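Local coordinates for putative oxidoreductase (Mycobacterium avium, PDB 3QHA), which is a putative NAD(P)-dependent oxidoreductase of the beta-hydroxyacid dehydrogenase family, probably oxidising a small hydroxy acid at a Rossmann-fold cofactor site, at residues B[130-135]-B[182-187]; B[195-200]-B[273-278]; B[203-208]-B[267-272]. One frame throughout, in Å; residues are numbered along the deposited sequence.

Contact 1 (B[130-135]-B[182-187])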
loop_
_atom_site.group_PDB
_atom_site.type_symbol
_atom_site.label_atom_id
_atom_site.label_comp_id
_atom_site.label_asym_id
_atom_site.label_seq_id
_atom_site.Cartn_x
_atom_site.Cartn_y
_atom_site.Cartn_z
ATOM N N PRO B 130 -10.742 -2.671 -17.481
ATOM C CA PRO B 130 -10.976 -2.317 -16.085
ATOM C C PRO B 130 -10.040 -1.210 -15.616
ATOM O O PRO B 130 -8.933 -1.063 -16.144
ATOM C CB PRO B 130 -10.695 -3.626 -15.331
ATOM C CG PRO B 130 -9.901 -4.465 -16.283
ATOM C CD PRO B 130 -10.443 -4.106 -17.627
ATOM N N VAL B 131 -10.497 -0.442 -14.631
ATOM C CA VAL B 131 -9.762 0.709 -14.130
ATOM C C VAL B 131 -9.477 0.607 -12.630
ATOM O O VAL B 131 -10.031 -0.248 -11.929
ATOM C CB VAL B 131 -10.522 2.019 -14.422
ATOM C CG1 VAL B 131 -10.766 2.166 -15.919
ATOM C CG2 VAL B 131 -11.838 2.067 -13.647
ATOM N N SER B 132 -8.605 1.506 -12.170
ATOM C CA SER B 132 -8.064 1.541 -10.808
ATOM C C SER B 132 -7.263 2.856 -10.727
ATOM O O SER B 132 -6.703 3.260 -11.742
ATOM C CB SER B 132 -7.127 0.339 -10.601
ATOM O OG SER B 132 -6.567 0.294 -9.296
ATOM N N GLY B 133 -7.219 3.580 -9.606
ATOM C CA GLY B 133 -8.123 3.464 -8.475
ATOM C C GLY B 133 -8.626 4.835 -8.039
ATOM O O GLY B 133 -7.843 5.733 -7.707
ATOM N N GLY B 134 -9.945 4.998 -8.073
ATOM C CA GLY B 134 -10.612 6.072 -7.355
ATOM C C GLY B 134 -11.394 7.039 -8.216
ATOM O O GLY B 134 -11.014 7.336 -9.351
ATOM N N ALA B 135 -12.489 7.530 -7.641
ATOM C CA ALA B 135 -13.348 8.517 -8.273
ATOM C C ALA B 135 -12.624 9.847 -8.484
ATOM O O ALA B 135 -12.857 10.525 -9.484
ATOM C CB ALA B 135 -14.603 8.729 -7.428
ATOM N N LEU B 182 -7.909 -8.792 -11.860
ATOM C CA LEU B 182 -8.134 -9.790 -10.813
ATOM C C LEU B 182 -6.900 -9.959 -9.930
ATOM O O LEU B 182 -7.018 -10.055 -8.708
ATOM C CB LEU B 182 -8.551 -11.138 -11.412
ATOM C CG LEU B 182 -9.946 -11.170 -12.046
ATOM C CD1 LEU B 182 -10.276 -12.562 -12.561
ATOM C CD2 LEU B 182 -11.013 -10.703 -11.063
ATOM N N ALA B 183 -5.720 -9.983 -10.544
ATOM C CA ALA B 183 -4.476 -10.064 -9.784
ATOM C C ALA B 183 -4.295 -8.807 -8.937
ATOM O O ALA B 183 -3.940 -8.891 -7.758
ATOM C CB ALA B 183 -3.290 -10.254 -10.713
ATOM N N ARG B 184 -4.561 -7.649 -9.536
ATOM C CA ARG B 184 -4.381 -6.376 -8.844
ATOM C C ARG B 184 -5.314 -6.255 -7.639
ATOM O O ARG B 184 -4.883 -5.869 -6.554
ATOM C CB ARG B 184 -4.595 -5.205 -9.807
ATOM C CG ARG B 184 -4.148 -3.861 -9.262
ATOM C CD ARG B 184 -5.208 -3.189 -8.397
ATOM N NE ARG B 184 -4.665 -2.015 -7.721
ATOM C CZ ARG B 184 -3.959 -2.029 -6.590
ATOM N NH1 ARG B 184 -3.692 -3.166 -5.950
ATOM N NH2 ARG B 184 -3.516 -0.883 -6.092
ATOM N N ASN B 185 -6.590 -6.578 -7.833
ATOM C CA ASN B 185 -7.574 -6.449 -6.760
ATOM C C ASN B 185 -7.502 -7.567 -5.723
ATOM O O ASN B 185 -7.920 -7.377 -4.581
ATOM C CB ASN B 185 -8.989 -6.306 -7.329
ATOM C CG ASN B 185 -9.285 -4.888 -7.791
ATOM O OD1 ASN B 185 -8.390 -4.176 -8.246
ATOM N ND2 ASN B 185 -10.536 -4.469 -7.659
ATOM N N MET B 186 -6.967 -8.724 -6.104
ATOM C CA MET B 186 -6.644 -9.752 -5.115
ATOM C C MET B 186 -5.706 -9.161 -4.065
ATOM O O MET B 186 -5.914 -9.352 -2.863
ATOM C CB MET B 186 -5.995 -10.973 -5.764
ATOM C CG MET B 186 -5.866 -12.146 -4.817
ATOM S SD MET B 186 -5.228 -13.623 -5.615
ATOM C CE MET B 186 -3.526 -13.140 -5.896
ATOM N N LEU B 187 -4.686 -8.437 -4.527
ATOM C CA LEU B 187 -3.751 -7.750 -3.632
ATOM C C LEU B 187 -4.433 -6.671 -2.803
ATOM O O LEU B 187 -4.137 -6.536 -1.612
ATOM C CB LEU B 187 -2.591 -7.127 -4.414
ATOM C CG LEU B 187 -1.573 -6.313 -3.601
ATOM C CD1 LEU B 187 -0.855 -7.194 -2.583
ATOM C CD2 LEU B 187 -0.568 -5.653 -4.534
HETATM O O HOH W 1 -8.230 -1.377 -8.062
#
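Ser132 and Arg184 meet at their polar ends: the serine hydroxyl lies at the edge of the guanidinium group, near its plane, on the NE side. The bond from Arg184 NE to Ser132 OG is weak, 3.4 Å long and bent to 144°. The CB of Ser132 points toward the helix, and OG, anti to backbone N (chi1 -180°), carries on to NE. Arg184 starts with CG anti as well and then turns sharply at chi2 (-84°), which brings NE round to the hydroxyl. The far end of the guanidinium is held more firmly by the second subunit, where NH2 bonds to Thr219 and forms a salt bridge with Asp220. Asn185 joins the same hydroxyl indirectly. A water lies 2.7 Å from Ser132 OG and donates to Asn185 OD1 at 2.8 Å, while ND2 of the amide is turned to Asp258 of the second subunit. A cis peptide bond links Ser132 to Gly133 as the chain leaves strand 125-132. This is the seam between the Rossmann domain and the long helix 176-204; in relatives of this dehydrogenase family, the Ser-Gly-Gly loop and the Asn of this helix line the substrate pocket, and the arrangement is consistent with that site.

Contact 2 (B[195-200]-B[273-278])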
loop_
_atom_site.group_PDB
_atom_site.type_symbol
_atom_site.label_atom_id
_atom_site.label_comp_id
_atom_site.label_asym_id
_atom_site.label_seq_id
_atom_site.Cartn_x
_atom_site.Cartn_y
_atom_site.Cartn_z
ATOM N N ALA B 195 -4.741 -5.476 6.894
ATOM C CA ALA B 195 -4.841 -4.225 7.644
ATOM C C ALA B 195 -5.754 -4.403 8.859
ATOM O O ALA B 195 -5.416 -3.980 9.965
ATOM C CB ALA B 195 -5.347 -3.104 6.753
ATOM N N CYS B 196 -6.897 -5.048 8.646
ATOM C CA CYS B 196 -7.852 -5.303 9.722
ATOM C C CYS B 196 -7.264 -6.196 10.813
ATOM O O CYS B 196 -7.504 -5.972 12.000
ATOM C CB CYS B 196 -9.127 -5.935 9.164
ATOM S SG CYS B 196 -10.078 -4.829 8.100
ATOM N N GLU B 197 -6.498 -7.205 10.408
ATOM C CA GLU B 197 -5.787 -8.057 11.356
ATOM C C GLU B 197 -4.780 -7.240 12.175
ATOM O O GLU B 197 -4.658 -7.432 13.390
ATOM C CB GLU B 197 -5.093 -9.208 10.617
ATOM C CG GLU B 197 -4.326 -10.160 11.513
ATOM C CD GLU B 197 -3.860 -11.409 10.785
ATOM O OE1 GLU B 197 -4.710 -12.257 10.433
ATOM O OE2 GLU B 197 -2.642 -11.550 10.575
ATOM N N ALA B 198 -4.071 -6.328 11.509
ATOM C CA ALA B 198 -3.147 -5.414 12.188
ATOM C C ALA B 198 -3.876 -4.519 13.187
ATOM O O ALA B 198 -3.378 -4.289 14.292
ATOM C CB ALA B 198 -2.393 -4.562 11.176
ATOM N N MET B 199 -5.047 -4.018 12.789
ATOM C CA MET B 199 -5.884 -3.198 13.668
ATOM C C MET B 199 -6.353 -3.982 14.894
ATOM O O MET B 199 -6.460 -3.423 15.983
ATOM C CB MET B 199 -7.107 -2.663 12.917
ATOM C CG MET B 199 -6.783 -1.657 11.827
ATOM S SD MET B 199 -8.110 -1.498 10.616
ATOM C CE MET B 199 -9.348 -0.621 11.570
ATOM N N LYS B 200 -6.637 -5.269 14.710
ATOM C CA LYS B 200 -7.065 -6.125 15.815
ATOM C C LYS B 200 -5.929 -6.291 16.823
ATOM O O LYS B 200 -6.151 -6.233 18.031
ATOM C CB LYS B 200 -7.524 -7.490 15.297
ATOM N N LEU B 273 -3.602 -14.423 14.604
ATOM C CA LEU B 273 -3.043 -13.685 13.467
ATOM C C LEU B 273 -2.751 -14.626 12.292
ATOM O O LEU B 273 -1.593 -14.795 11.897
ATOM C CB LEU B 273 -1.758 -12.968 13.896
ATOM C CG LEU B 273 -1.880 -11.963 15.041
ATOM C CD1 LEU B 273 -0.498 -11.488 15.478
ATOM C CD2 LEU B 273 -2.759 -10.787 14.635
ATOM N N PRO B 274 -3.805 -15.236 11.718
ATOM C CA PRO B 274 -3.611 -16.272 10.702
ATOM C C PRO B 274 -2.998 -15.795 9.378
ATOM O O PRO B 274 -2.202 -16.529 8.789
ATOM C CB PRO B 274 -5.026 -16.829 10.491
ATOM C CG PRO B 274 -5.936 -15.727 10.908
ATOM C CD PRO B 274 -5.232 -15.042 12.034
ATOM N N LEU B 275 -3.355 -14.600 8.908
ATOM C CA LEU B 275 -2.727 -14.054 7.693
ATOM C C LEU B 275 -1.228 -13.848 7.915
ATOM O O LEU B 275 -0.417 -14.169 7.047
ATOM C CB LEU B 275 -3.375 -12.734 7.257
ATOM C CG LEU B 275 -4.709 -12.813 6.511
ATOM C CD1 LEU B 275 -5.353 -11.428 6.428
ATOM C CD2 LEU B 275 -4.522 -13.397 5.120
ATOM N N ALA B 276 -0.871 -13.325 9.087
ATOM C CA ALA B 276 0.529 -13.108 9.453
ATOM C C ALA B 276 1.322 -14.415 9.562
ATOM O O ALA B 276 2.482 -14.469 9.150
ATOM C CB ALA B 276 0.621 -12.324 10.756
ATOM N N ARG B 277 0.703 -15.457 10.113
ATOM C CA ARG B 277 1.347 -16.771 10.215
ATOM C C ARG B 277 1.690 -17.304 8.827
ATOM O O ARG B 277 2.807 -17.753 8.584
ATOM C CB ARG B 277 0.444 -17.769 10.946
ATOM N N LEU B 278 0.719 -17.236 7.923
ATOM C CA LEU B 278 0.898 -17.683 6.545
ATOM C C LEU B 278 1.952 -16.839 5.820
ATOM O O LEU B 278 2.769 -17.372 5.069
ATOM C CB LEU B 278 -0.442 -17.625 5.804
ATOM C CG LEU B 278 -0.630 -18.480 4.552
ATOM C CD1 LEU B 278 -0.285 -19.945 4.814
ATOM C CD2 LEU B 278 -2.067 -18.343 4.056
#
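Glu197 OE2 accepts the shorter of two bonds that tie its carboxylate to the start of helix 274-286, 2.9 Å from Ala276 N with an N-H...O angle of 146°. The other oxygen, OE1, takes Leu275 N at 3.1 Å and 151°. Both bonds use syn lone pairs, so the two oxygens reach side by side for two consecutive amides that have no carbonyl of a preceding helical turn to bind. Pro274, just before them, has no N-H to offer and contributes carbon instead: its CD lies 3.3 Å from Glu197 OE1. The positive end of the helix dipole should favour the negative carboxylate. Glu197 gets there by an extended chain, with CG anti to its backbone nitrogen (chi1 -180°). The two helices belong to the all-helical C-terminal domain of the 3-hydroxyisobutyrate dehydrogenase type, and run steeply across each other with their short axes 10.1 Å apart. Leu273, at the N-cap position, passes over the glutamate stem: its CD2 touches Glu197 CG at 3.5 Å, and its CA is 3.6 Å from the carboxylate carbon CD of Glu197. In the same first turn, Ala276 CB lies 3.4 Å from Glu197 OE2. Ala276 also packs on Met186 of the second subunit, while Leu275 leans on Ala193 one turn back along the long helix.

Contact 3 (B[203-208]-B[267-272])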
loop_
_atom_site.group_PDB
_atom_site.type_symbol
_atom_site.label_atom_id
_atom_site.label_comp_id
_atom_site.label_asym_id
_atom_site.label_seq_id
_atom_site.Cartn_x
_atom_site.Cartn_y
_atom_site.Cartn_z
ATOM N N GLU B 203 -5.201 -2.914 18.778
ATOM C CA GLU B 203 -6.221 -2.651 19.790
ATOM C C GLU B 203 -6.068 -3.554 21.018
ATOM O O GLU B 203 -6.185 -3.084 22.147
ATOM C CB GLU B 203 -7.620 -2.798 19.186
ATOM C CG GLU B 203 -8.751 -2.755 20.205
ATOM C CD GLU B 203 -10.115 -2.741 19.552
ATOM O OE1 GLU B 203 -10.505 -1.688 19.011
ATOM O OE2 GLU B 203 -10.799 -3.782 19.584
ATOM N N ALA B 204 -5.803 -4.840 20.798
ATOM C CA ALA B 204 -5.578 -5.770 21.907
ATOM C C ALA B 204 -4.350 -5.357 22.718
ATOM O O ALA B 204 -4.300 -5.571 23.929
ATOM C CB ALA B 204 -5.422 -7.191 21.392
ATOM N N ALA B 205 -3.372 -4.758 22.039
ATOM C CA ALA B 205 -2.166 -4.228 22.679
ATOM C C ALA B 205 -2.352 -2.831 23.296
ATOM O O ALA B 205 -1.393 -2.252 23.808
ATOM C CB ALA B 205 -1.017 -4.203 21.673
ATOM N N GLY B 206 -3.568 -2.288 23.234
ATOM C CA GLY B 206 -3.885 -0.999 23.858
ATOM C C GLY B 206 -3.424 0.228 23.087
ATOM O O GLY B 206 -3.226 1.294 23.674
ATOM N N LEU B 207 -3.267 0.089 21.774
ATOM C CA LEU B 207 -2.762 1.176 20.942
ATOM C C LEU B 207 -3.895 1.948 20.270
ATOM O O LEU B 207 -5.012 1.450 20.137
ATOM C CB LEU B 207 -1.799 0.630 19.883
ATOM C CG LEU B 207 -0.593 -0.138 20.437
ATOM C CD1 LEU B 207 0.138 -0.860 19.320
ATOM C CD2 LEU B 207 0.348 0.795 21.185
ATOM N N ASP B 208 -3.580 3.169 19.850
ATOM C CA ASP B 208 -4.535 4.063 19.201
ATOM C C ASP B 208 -4.594 3.761 17.702
ATOM O O ASP B 208 -3.591 3.900 16.996
ATOM C CB ASP B 208 -4.112 5.517 19.455
ATOM C CG ASP B 208 -5.039 6.528 18.813
ATOM O OD1 ASP B 208 -4.773 6.938 17.668
ATOM O OD2 ASP B 208 -6.021 6.937 19.466
ATOM N N GLU B 267 0.321 -13.721 20.565
ATOM C CA GLU B 267 0.160 -14.752 21.584
ATOM C C GLU B 267 0.007 -14.113 22.964
ATOM O O GLU B 267 -0.781 -14.582 23.789
ATOM C CB GLU B 267 1.357 -15.710 21.574
ATOM N N ALA B 268 0.754 -13.036 23.199
ATOM C CA ALA B 268 0.740 -12.335 24.486
ATOM C C ALA B 268 -0.573 -11.602 24.764
ATOM O O ALA B 268 -1.009 -11.542 25.912
ATOM C CB ALA B 268 1.911 -11.360 24.569
ATOM N N VAL B 269 -1.197 -11.041 23.729
ATOM C CA VAL B 269 -2.462 -10.316 23.910
ATOM C C VAL B 269 -3.681 -11.102 23.403
ATOM O O VAL B 269 -4.746 -10.524 23.180
ATOM C CB VAL B 269 -2.414 -8.915 23.261
ATOM C CG1 VAL B 269 -1.234 -8.127 23.812
ATOM C CG2 VAL B 269 -2.339 -9.017 21.742
ATOM N N SER B 270 -3.518 -12.415 23.242
ATOM C CA SER B 270 -4.621 -13.325 22.911
ATOM C C SER B 270 -5.373 -12.912 21.645
ATOM O O SER B 270 -6.594 -12.750 21.652
ATOM C CB SER B 270 -5.577 -13.472 24.102
ATOM O OG SER B 270 -4.928 -14.123 25.185
ATOM N N VAL B 271 -4.621 -12.739 20.564
ATOM C CA VAL B 271 -5.191 -12.460 19.251
ATOM C C VAL B 271 -4.643 -13.469 18.242
ATOM O O VAL B 271 -3.444 -13.754 18.221
ATOM C CB VAL B 271 -4.871 -11.025 18.789
ATOM C CG1 VAL B 271 -5.306 -10.810 17.349
ATOM C CG2 VAL B 271 -5.551 -10.019 19.701
ATOM N N ASP B 272 -5.545 -14.009 17.429
ATOM C CA ASP B 272 -5.214 -14.944 16.363
ATOM C C ASP B 272 -4.789 -14.134 15.135
ATOM O O ASP B 272 -5.531 -13.260 14.680
ATOM C CB ASP B 272 -6.451 -15.798 16.055
ATOM C CG ASP B 272 -6.162 -16.971 15.127
ATOM O OD1 ASP B 272 -5.128 -17.652 15.306
ATOM O OD2 ASP B 272 -6.994 -17.229 14.225
#
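Ala204, in the last turn of helix 176-204, presses its methyl group between the side chains of Val269 and Val271, which follow the end of helix 245-268. Two helix ends of the all-helical C-terminal domain thus meet here, and the first of them finishes in a Schellman motif: Gly206 takes a positive phi, with two bonds back into the last turn, one of them Gly206 N to Glu203 O at 2.9 Å. The chain then swings away to Asp208, whose OD1 caps Ala211 N at the start of the next helix.

The tight part is small and made of methyl groups. Ala204 CB lies 3.3 Å from Val271 CG2, closer than carbon atoms normally come, and 3.6 Å from Val269 CG2. CA of Ala204 and CA of Val269 are 5.9 Å apart, the nearest approach of the two backbones, and the small methyl of Ala204 fills so short a gap. Val269 offers its two methyls differently. With chi1 at -56°, CG2 sits between its own backbone nitrogen and carbonyl carbon and faces Ala204, while CG1 lies by the carbonyl end of Ala204, 4.0 Å from Ala204 O.

On that second side the fit slackens. Val269 CG1 is 4.2 Å from Ala205 CA, a grazing approach, and no hydrogen bond crosses between the segments. Ser270, with left-handed backbone angles, forms the exposed bend that carries the chain from Val269 to Val271. Glu203, by contrast, looks to the dimer partner, where its OE1 accepts a bond from Met235 N of the second subunit. Back at the tight spot, Val269 CG2 and Val271 CG2 are themselves 3.9 Å apart, and with Ala204 CB they make a compact triangle of methyl carbons.

In the fold
All three contacts use helix 176-204: in its first half, farther along and at its C-terminal end. Contact 1, its centre about 2 Å from the centre of the chain, joins the Rossmann domain to the helix by a sparse polar link, partly through water. Contact 2 is buried though its centre is 24 Å out, and ties the helix to helix 274-286 by a carboxylate hydrogen-bonded to two backbone amides. Contact 3, its centre farthest out at 34 Å, is a surface meeting of methyl groups. The centres of contacts 2 and 3 are about 11 Å apart, and they touch where Val271 CG2 packs on Lys200 O at 4.2 Å; contact 1 touches neither. The second subunit reaches all three.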